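Probable succinyl-CoA:3-ketoacid coenzyme A transferase subunit B (Bacillus subtilis, PDB 3CDK) probably transfers coenzyme A from succinyl-CoA to a 3-oxo acid, giving a 3-oxoacyl-CoA and succinate. Local coordinates at residues A15-I19 / V35-P40; V110-G114 / F183-M188; S155-K159 / K205-D209. All blocks are in the same frame, centred on the assembly; numbering follows the deposited sequence. Where two conformers were deposited one is given.

How the interactions relate
Interaction 1 comes first along the chain. It closes a short loop in which the C-terminal part of helix 5-16, with the turn there, meets the connection between strands 24-27 and 46-49. It closes before interactions 2 and 3 open. Those two cross, their segments alternating in the order 110-114, 155-159, 183-188, 205-209. Interaction 2 sets a turn of the small three-strand sheet against a hairpin of the large mixed sheet. Interaction 3 joins the small sheet to the loop after helix 199-204. The two touch directly, through Glu112 with Asp209, Val110 with Lys158, and Met188 with Ala208.

Interaction 1. Residues A15-I19 / V35-P40; sequences AVQEI and VANEIP
Val16 and Val35 lead an apolar contact in the alpha/beta fold of the CoA-transferase family, between the C-terminal part of helix 5-16, with the turn there, and a loop. Segment 15-19 includes a type I turn from Val16 to Ile19. Segment 35-40 belongs to the connection between strands 24-27 and 46-49, with a type I turn from Ala36 to Ile39.

No hydrogen bond crosses the contact. The carboxylate of Glu18 points away from it and forms salt bridges with Arg14, Arg141 and Arg173.

The contact is made by aliphatic carbons. The two valines slide past each other in opposite directions, with Val16 CG2 3.6 Å from Val35 CG1. The other branch, CG1, stands anti to the Val16 backbone N (chi1 177°) and reaches Pro40 CD at 4.0 Å. Replacing Val16 with an alanine would probably leave Val35 CG1 and the proline ring without these methyl partners and open a gap between turn and loop. Ala15 CB also touches Val35 CG2, at 4.0 Å. Ile19 turns back toward the loop and also touches Leu102, Val43 and Val45. Its CD1 lies 3.8 Å from Val35 CG1 and 4.2 Å from Ile39 CG1.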
loop_
_atom_site.group_PDB
_atom_site.type_symbol
_atom_site.label_atom_id
_atom_site.label_comp_id
_atom_site.label_asym_id
_atom_site.label_seq_id
_atom_site.Cartn_x
_atom_site.Cartn_y
_atom_site.Cartn_z
ATOM N N ALA B 15 -30.910 -10.688 -9.106
ATOM C CA ALA B 15 -29.619 -10.303 -8.533
ATOM C C ALA B 15 -29.768 -9.263 -7.410
ATOM O O ALA B 15 -29.159 -9.417 -6.358
ATOM C CB ALA B 15 -28.652 -9.806 -9.638
ATOM N N VAL B 16 -30.596 -8.230 -7.628
ATOM C CA VAL B 16 -30.830 -7.183 -6.616
ATOM C C VAL B 16 -31.009 -7.755 -5.186
ATOM O O VAL B 16 -30.486 -7.221 -4.206
ATOM C CB VAL B 16 -32.065 -6.307 -6.962
ATOM C CG1 VAL B 16 -32.312 -5.303 -5.871
ATOM C CG2 VAL B 16 -31.851 -5.583 -8.234
ATOM N N GLN B 17 -31.755 -8.846 -5.097
ATOM C CA GLN B 17 -31.974 -9.565 -3.851
ATOM C C GLN B 17 -30.714 -10.050 -3.137
ATOM O O GLN B 17 -30.800 -10.545 -2.020
ATOM C CB GLN B 17 -32.866 -10.768 -4.121
ATOM C CG GLN B 17 -34.111 -10.450 -4.921
ATOM C CD GLN B 17 -34.974 -11.669 -5.118
ATOM O OE1 GLN B 17 -34.821 -12.674 -4.410
ATOM N NE2 GLN B 17 -35.886 -11.600 -6.086
ATOM N N GLU B 18 -29.554 -9.927 -3.770
ATOM C CA GLU B 18 -28.329 -10.361 -3.121
ATOM C C GLU B 18 -27.730 -9.254 -2.240
ATOM O O GLU B 18 -26.933 -9.524 -1.321
ATOM C CB GLU B 18 -27.314 -10.885 -4.138
ATOM C CG GLU B 18 -27.814 -12.018 -5.049
ATOM C CD GLU B 18 -28.037 -13.351 -4.337
ATOM O OE1 GLU B 18 -27.084 -13.878 -3.731
ATOM O OE2 GLU B 18 -29.171 -13.894 -4.407
ATOM N N ILE B 19 -28.147 -8.039 -2.482
ATOM C CA ILE B 19 -27.668 -6.923 -1.706
ATOM C C ILE B 19 -28.421 -6.794 -0.378
ATOM O O ILE B 19 -29.587 -6.452 -0.347
ATOM C CB ILE B 19 -27.797 -5.688 -2.580
ATOM C CG1 ILE B 19 -26.769 -5.788 -3.709
ATOM C CG2 ILE B 19 -27.543 -4.454 -1.791
ATOM C CD1 ILE B 19 -27.320 -5.432 -4.989
ATOM N N VAL B 35 -28.047 -3.491 -12.045
ATOM C CA VAL B 35 -28.576 -3.839 -10.721
ATOM C C VAL B 35 -28.706 -2.638 -9.763
ATOM O O VAL B 35 -29.608 -2.619 -8.931
ATOM C CB VAL B 35 -27.721 -4.994 -10.065
ATOM C CG1 VAL B 35 -28.263 -5.419 -8.705
ATOM C CG2 VAL B 35 -27.623 -6.224 -11.002
ATOM N N ALA B 36 -27.820 -1.647 -9.893
ATOM C CA ALA B 36 -27.770 -0.494 -8.977
ATOM C C ALA B 36 -29.039 0.354 -8.944
ATOM O O ALA B 36 -29.418 0.828 -7.876
ATOM C CB ALA B 36 -26.572 0.367 -9.270
ATOM N N ASN B 37 -29.662 0.538 -10.114
ATOM C CA ASN B 37 -30.935 1.253 -10.257
ATOM C C ASN B 37 -31.984 0.698 -9.326
ATOM O O ASN B 37 -32.619 1.437 -8.570
ATOM C CB ASN B 37 -31.483 1.117 -11.685
ATOM C CG ASN B 37 -30.662 1.864 -12.703
ATOM O OD1 ASN B 37 -30.332 3.037 -12.514
ATOM N ND2 ASN B 37 -30.333 1.189 -13.804
ATOM N N GLU B 38 -32.150 -0.620 -9.398
ATOM C CA GLU B 38 -33.257 -1.293 -8.746
ATOM C C GLU B 38 -32.908 -1.806 -7.345
ATOM O O GLU B 38 -33.458 -2.790 -6.848
ATOM C CB GLU B 38 -33.978 -2.292 -9.684
ATOM C CG GLU B 38 -34.875 -1.615 -10.793
ATOM C CD GLU B 38 -36.158 -0.872 -10.266
ATOM O OE1 GLU B 38 -36.429 -0.867 -9.034
ATOM O OE2 GLU B 38 -36.914 -0.286 -11.095
ATOM N N ILE B 39 -32.035 -1.057 -6.690
ATOM C CA ILE B 39 -31.814 -1.213 -5.261
ATOM C C ILE B 39 -32.875 -0.440 -4.490
ATOM O O ILE B 39 -33.053 0.756 -4.731
ATOM C CB ILE B 39 -30.412 -0.737 -4.866
ATOM C CG1 ILE B 39 -29.374 -1.782 -5.289
ATOM C CG2 ILE B 39 -30.336 -0.475 -3.377
ATOM C CD1 ILE B 39 -27.971 -1.247 -5.408
ATOM N N PRO B 40 -33.588 -1.123 -3.571
ATOM C CA PRO B 40 -34.709 -0.502 -2.857
ATOM C C PRO B 40 -34.251 0.372 -1.688
ATOM O O PRO B 40 -33.205 0.117 -1.079
ATOM C CB PRO B 40 -35.534 -1.701 -2.353
ATOM C CG PRO B 40 -34.768 -2.951 -2.777
ATOM C CD PRO B 40 -33.386 -2.521 -3.149
#

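Interaction 2. Residues V110-G114 / F183-M188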
loop_
_atom_site.group_PDB
_atom_site.type_symbol
_atom_site.label_atom_id
_atom_site.label_comp_id
_atom_site.label_asym_id
_atom_site.label_seq_id
_atom_site.Cartn_x
_atom_site.Cartn_y
_atom_site.Cartn_z
ATOM N N VAL B 110 -19.905 -20.735 -17.370
ATOM C CA VAL B 110 -19.685 -21.207 -16.019
ATOM C C VAL B 110 -19.647 -22.743 -16.076
ATOM O O VAL B 110 -20.197 -23.350 -17.003
ATOM C CB VAL B 110 -20.745 -20.662 -15.035
ATOM C CG1 VAL B 110 -20.571 -21.248 -13.665
ATOM C CG2 VAL B 110 -20.647 -19.186 -14.901
ATOM N N SER B 111 -18.975 -23.375 -15.115
ATOM C CA SER B 111 -18.803 -24.838 -15.121
ATOM C C SER B 111 -19.330 -25.445 -13.846
ATOM O O SER B 111 -19.550 -24.722 -12.860
ATOM C CB SER B 111 -17.328 -25.243 -15.312
ATOM O OG SER B 111 -16.575 -25.117 -14.105
ATOM N N GLU B 112 -19.525 -26.770 -13.897
ATOM C CA GLU B 112 -19.934 -27.640 -12.770
ATOM C C GLU B 112 -19.333 -27.262 -11.428
ATOM O O GLU B 112 -20.033 -27.228 -10.411
ATOM C CB GLU B 112 -19.515 -29.090 -13.053
ATOM C CG GLU B 112 -20.466 -29.847 -13.936
ATOM C CD GLU B 112 -19.955 -31.201 -14.365
ATOM O OE1 GLU B 112 -18.778 -31.515 -14.157
ATOM O OE2 GLU B 112 -20.741 -31.965 -14.928
ATOM N N GLN B 113 -18.027 -26.982 -11.448
ATOM C CA GLN B 113 -17.253 -26.739 -10.245
ATOM C C GLN B 113 -17.277 -25.276 -9.814
ATOM O O GLN B 113 -16.673 -24.905 -8.807
ATOM C CB GLN B 113 -15.825 -27.262 -10.433
ATOM C CG GLN B 113 -15.763 -28.788 -10.576
ATOM C CD GLN B 113 -14.376 -29.318 -10.996
ATOM O OE1 GLN B 113 -13.358 -28.649 -10.815
ATOM N NE2 GLN B 113 -14.345 -30.529 -11.561
ATOM N N GLY B 114 -18.002 -24.450 -10.560
ATOM C CA GLY B 114 -18.049 -23.028 -10.267
ATOM C C GLY B 114 -16.868 -22.231 -10.797
ATOM O O GLY B 114 -16.603 -21.128 -10.314
ATOM N N PHE B 183 -23.171 -23.266 -5.556
ATOM C CA PHE B 183 -22.023 -24.164 -5.534
ATOM C C PHE B 183 -21.545 -24.365 -4.097
ATOM O O PHE B 183 -21.333 -23.399 -3.374
ATOM C CB PHE B 183 -20.883 -23.637 -6.410
ATOM C CG PHE B 183 -21.263 -23.421 -7.857
ATOM C CD1 PHE B 183 -21.917 -22.238 -8.265
ATOM C CD2 PHE B 183 -20.949 -24.365 -8.817
ATOM C CE1 PHE B 183 -22.272 -22.034 -9.584
ATOM C CE2 PHE B 183 -21.291 -24.152 -10.158
ATOM C CZ PHE B 183 -21.952 -22.983 -10.534
ATOM N N VAL B 184 -21.403 -25.614 -3.675
ATOM C CA VAL B 184 -20.829 -25.893 -2.357
ATOM C C VAL B 184 -19.755 -26.962 -2.473
ATOM O O VAL B 184 -20.044 -28.171 -2.579
ATOM C CB VAL B 184 -21.866 -26.321 -1.294
ATOM C CG1 VAL B 184 -21.711 -25.432 -0.065
ATOM C CG2 VAL B 184 -23.315 -26.277 -1.848
ATOM N N ASN B 185 -18.517 -26.484 -2.468
ATOM C CA ASN B 185 -17.319 -27.307 -2.621
ATOM C C ASN B 185 -17.319 -28.165 -3.893
ATOM O O ASN B 185 -17.252 -29.384 -3.828
ATOM C CB ASN B 185 -17.071 -28.173 -1.362
ATOM C CG ASN B 185 -15.656 -28.023 -0.834
ATOM O OD1 ASN B 185 -15.309 -27.000 -0.224
ATOM N ND2 ASN B 185 -14.820 -29.029 -1.083
ATOM N N GLY B 186 -17.398 -27.509 -5.043
ATOM C CA GLY B 186 -17.248 -28.181 -6.322
ATOM C C GLY B 186 -18.557 -28.598 -6.945
ATOM O O GLY B 186 -18.655 -28.707 -8.153
ATOM N N ARG B 187 -19.569 -28.845 -6.130
ATOM C CA ARG B 187 -20.806 -29.417 -6.651
ATOM C C ARG B 187 -21.784 -28.305 -7.014
ATOM O O ARG B 187 -21.875 -27.297 -6.321
ATOM C CB ARG B 187 -21.419 -30.408 -5.638
ATOM C CG ARG B 187 -22.264 -29.753 -4.509
ATOM C CD ARG B 187 -22.299 -30.552 -3.192
ATOM N NE ARG B 187 -22.945 -31.875 -3.289
ATOM C CZ ARG B 187 -24.266 -32.109 -3.255
ATOM N NH1 ARG B 187 -25.141 -31.105 -3.166
ATOM N NH2 ARG B 187 -24.722 -33.366 -3.328
ATOM N N MET B 188 -22.501 -28.487 -8.109
ATOM C CA MET B 188 -23.526 -27.545 -8.501
ATOM C C MET B 188 -24.898 -28.130 -8.159
ATOM O O MET B 188 -25.143 -29.341 -8.295
ATOM C CB MET B 188 -23.411 -27.234 -9.990
ATOM C CG MET B 188 -24.332 -26.145 -10.493
ATOM S SD MET B 188 -24.132 -25.730 -12.246
ATOM C CE MET B 188 -24.520 -27.264 -13.053
#
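Phe183 packs its ring against the turn 111-114 in a contact of one aromatic side chain with backbone, where two beta turns of different sheets meet. Segment 110-114 leaves strand 109-111 through a type I turn from Ser111 to Gly114. Segment 183-188 is the tip of the hairpin of strands 179-184 and 187-193, closed by a type I' turn with Asn185 and Gly186 at its corners.

Gly114 lies over one face of the ring. Its CA is 3.7 Å from the Phe183 ring centroid and 25° off the ring normal, a CH-pi contact. A side chain on Gly114 would point at this ring. The Phe183 CG atom is anti to its own carbonyl carbon (chi1 -58°), which carries the ring toward the turn. Glu112 O comes to the ring edge, 3.3 Å from Phe183 CE2. Val110 CG1 meets Phe183 CZ obliquely at 3.8 Å.

The hairpin turn adds a backbone contact. Gln113 CA approaches Gly186 O at 3.2 Å, with a nearly straight C-H...O angle of 170°. Met188 CB borders Glu112 O. The carboxylate of Glu112 points elsewhere, and its OE2 accepts from the backbone N of Asp209.

Gly114 is also bonded through its backbone to Val170 and Val171, and Val171 touches Phe183 as well. Val110 pairs through its backbone with Lys156 and Lys158, so strand 157-158 runs beside strand 109-111. The contact thus sets the turn after strand 109-111 of the small sheet against the hairpin tip of the large mixed sheet.

Interaction 3. Residues S155-K159 / K205-D209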
loop_
_atom_site.group_PDB
_atom_site.type_symbol
_atom_site.label_atom_id
_atom_site.label_comp_id
_atom_site.label_asym_id
_atom_site.label_seq_id
_atom_site.Cartn_x
_atom_site.Cartn_y
_atom_site.Cartn_z
ATOM N N SER B 155 -25.535 -24.265 -24.818
ATOM C CA SER B 155 -25.592 -23.813 -23.430
ATOM C C SER B 155 -24.260 -23.209 -22.942
ATOM O O SER B 155 -23.187 -23.558 -23.424
ATOM C CB SER B 155 -26.081 -24.935 -22.515
ATOM O OG SER B 155 -25.149 -25.322 -21.528
ATOM N N LYS B 156 -24.348 -22.291 -21.989
ATOM C CA LYS B 156 -23.168 -21.683 -21.406
ATOM C C LYS B 156 -22.841 -22.305 -20.031
ATOM O O LYS B 156 -21.901 -21.891 -19.357
ATOM C CB LYS B 156 -23.397 -20.177 -21.268
ATOM C CG LYS B 156 -23.571 -19.457 -22.587
ATOM C CD LYS B 156 -24.565 -18.335 -22.457
ATOM C CE LYS B 156 -24.072 -17.055 -23.100
ATOM N NZ LYS B 156 -23.203 -16.255 -22.204
ATOM N N VAL B 157 -23.630 -23.297 -19.617
ATOM C CA VAL B 157 -23.456 -23.912 -18.300
ATOM C C VAL B 157 -22.902 -25.312 -18.491
ATOM O O VAL B 157 -23.636 -26.247 -18.793
ATOM C CB VAL B 157 -24.790 -23.959 -17.515
ATOM C CG1 VAL B 157 -24.519 -24.243 -16.059
ATOM C CG2 VAL B 157 -25.548 -22.641 -17.662
ATOM N N LYS B 158 -21.597 -25.447 -18.299
ATOM C CA LYS B 158 -20.877 -26.596 -18.848
ATOM C C LYS B 158 -20.164 -27.421 -17.806
ATOM O O LYS B 158 -19.935 -26.943 -16.703
ATOM C CB LYS B 158 -19.826 -26.122 -19.840
ATOM C CG LYS B 158 -19.904 -24.671 -20.204
ATOM C CD LYS B 158 -19.392 -24.505 -21.602
ATOM C CE LYS B 158 -20.436 -24.980 -22.568
ATOM N NZ LYS B 158 -19.820 -25.774 -23.642
ATOM N N LYS B 159 -19.807 -28.653 -18.188
ATOM C CA LYS B 159 -18.968 -29.526 -17.381
ATOM C C LYS B 159 -17.654 -28.840 -17.203
ATOM O O LYS B 159 -17.220 -28.587 -16.100
ATOM C CB LYS B 159 -18.694 -30.857 -18.079
ATOM C CG LYS B 159 -19.798 -31.849 -17.969
ATOM C CD LYS B 159 -19.289 -33.261 -17.682
ATOM C CE LYS B 159 -20.424 -34.080 -17.125
ATOM N NZ LYS B 159 -20.487 -35.458 -17.723
ATOM N N LYS B 205 -31.350 -27.936 -21.141
ATOM C CA LYS B 205 -30.596 -26.765 -21.515
ATOM C C LYS B 205 -29.224 -26.604 -20.840
ATOM O O LYS B 205 -28.612 -25.557 -20.980
ATOM C CB LYS B 205 -31.464 -25.513 -21.359
ATOM C CG LYS B 205 -32.468 -25.380 -22.492
ATOM C CD LYS B 205 -33.247 -24.081 -22.456
ATOM C CE LYS B 205 -34.341 -24.124 -23.489
ATOM N NZ LYS B 205 -35.216 -22.960 -23.312
ATOM N N THR B 206 -28.742 -27.634 -20.137
ATOM C CA THR B 206 -27.510 -27.530 -19.346
ATOM C C THR B 206 -26.533 -28.657 -19.632
ATOM O O THR B 206 -26.922 -29.821 -19.669
ATOM C CB THR B 206 -27.813 -27.500 -17.857
ATOM O OG1 THR B 206 -28.670 -26.394 -17.587
ATOM C CG2 THR B 206 -26.552 -27.342 -17.053
ATOM N N GLU B 207 -25.268 -28.303 -19.835
ATOM C CA GLU B 207 -24.255 -29.306 -20.112
ATOM C C GLU B 207 -23.626 -29.774 -18.819
ATOM O O GLU B 207 -23.248 -30.939 -18.693
ATOM C CB GLU B 207 -23.171 -28.742 -21.007
ATOM C CG GLU B 207 -23.687 -27.951 -22.193
ATOM C CD GLU B 207 -22.904 -28.228 -23.479
ATOM O OE1 GLU B 207 -23.485 -28.960 -24.335
ATOM O OE2 GLU B 207 -21.737 -27.733 -23.619
ATOM N N ALA B 208 -23.508 -28.859 -17.865
ATOM C CA ALA B 208 -23.077 -29.185 -16.515
ATOM C C ALA B 208 -23.921 -30.278 -15.835
ATOM O O ALA B 208 -25.089 -30.471 -16.163
ATOM C CB ALA B 208 -23.098 -27.943 -15.674
ATOM N N ASP B 209 -23.290 -30.984 -14.890
ATOM C CA ASP B 209 -23.944 -31.868 -13.912
ATOM C C ASP B 209 -24.317 -31.114 -12.649
ATOM O O ASP B 209 -23.484 -30.385 -12.060
ATOM C CB ASP B 209 -22.988 -32.960 -13.450
ATOM C CG ASP B 209 -23.072 -34.198 -14.277
ATOM O OD1 ASP B 209 -23.725 -34.160 -15.345
ATOM O OD2 ASP B 209 -22.484 -35.219 -13.843
#
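Val157 O receives two backbone N-H groups from the loop 205-209. Glu207 N lies 2.8 Å from Val157 O and meets it nearly in line with the C=O bond, at a C=O...N angle of 173°, but the bond is bent at the hydrogen. Ala208 N also lies 2.8 Å from Val157 O and is tilted out of the carbonyl plane. Its bond is the straighter at the hydrogen, 162°. One carbonyl thus grips two successive residues. Glu207 N also gives a weak bond to Ser155 OG.

The side chains close round this point. Lys158 and Glu207 lie side by side and point the same way, and Lys158 NZ makes a salt bridge of 2.7 Å with Glu207 OE2. The lysine chain bends at chi3 and chi4 to bring its amine there. On the apolar side, Val157 CG1 stands anti to the backbone N (chi1 -165°), which brings it to Thr206 CG2 at 3.8 Å and Ala208 CB at 4.0 Å. Lys159 NZ and Asp209 OD1 are opposite charges near each other, but too far apart for a salt bridge.

Further out, Ser155 OG accepts from Val157 N at 3.2 Å. Thr206 OG1 bonds to Val202 O, in helix 199-204, and to His148 NE2. Met188 packs on both Val157 and Ala208.

The two segments run in nearly the same direction. Within 155-159 an ST turn at Ser155 leads into strand 157-158, outermost in the small sheet within this chain. The loop from helix 199-204 to strand 211-212 lies alongside, its backbone bonded to the carbonyl of Val157.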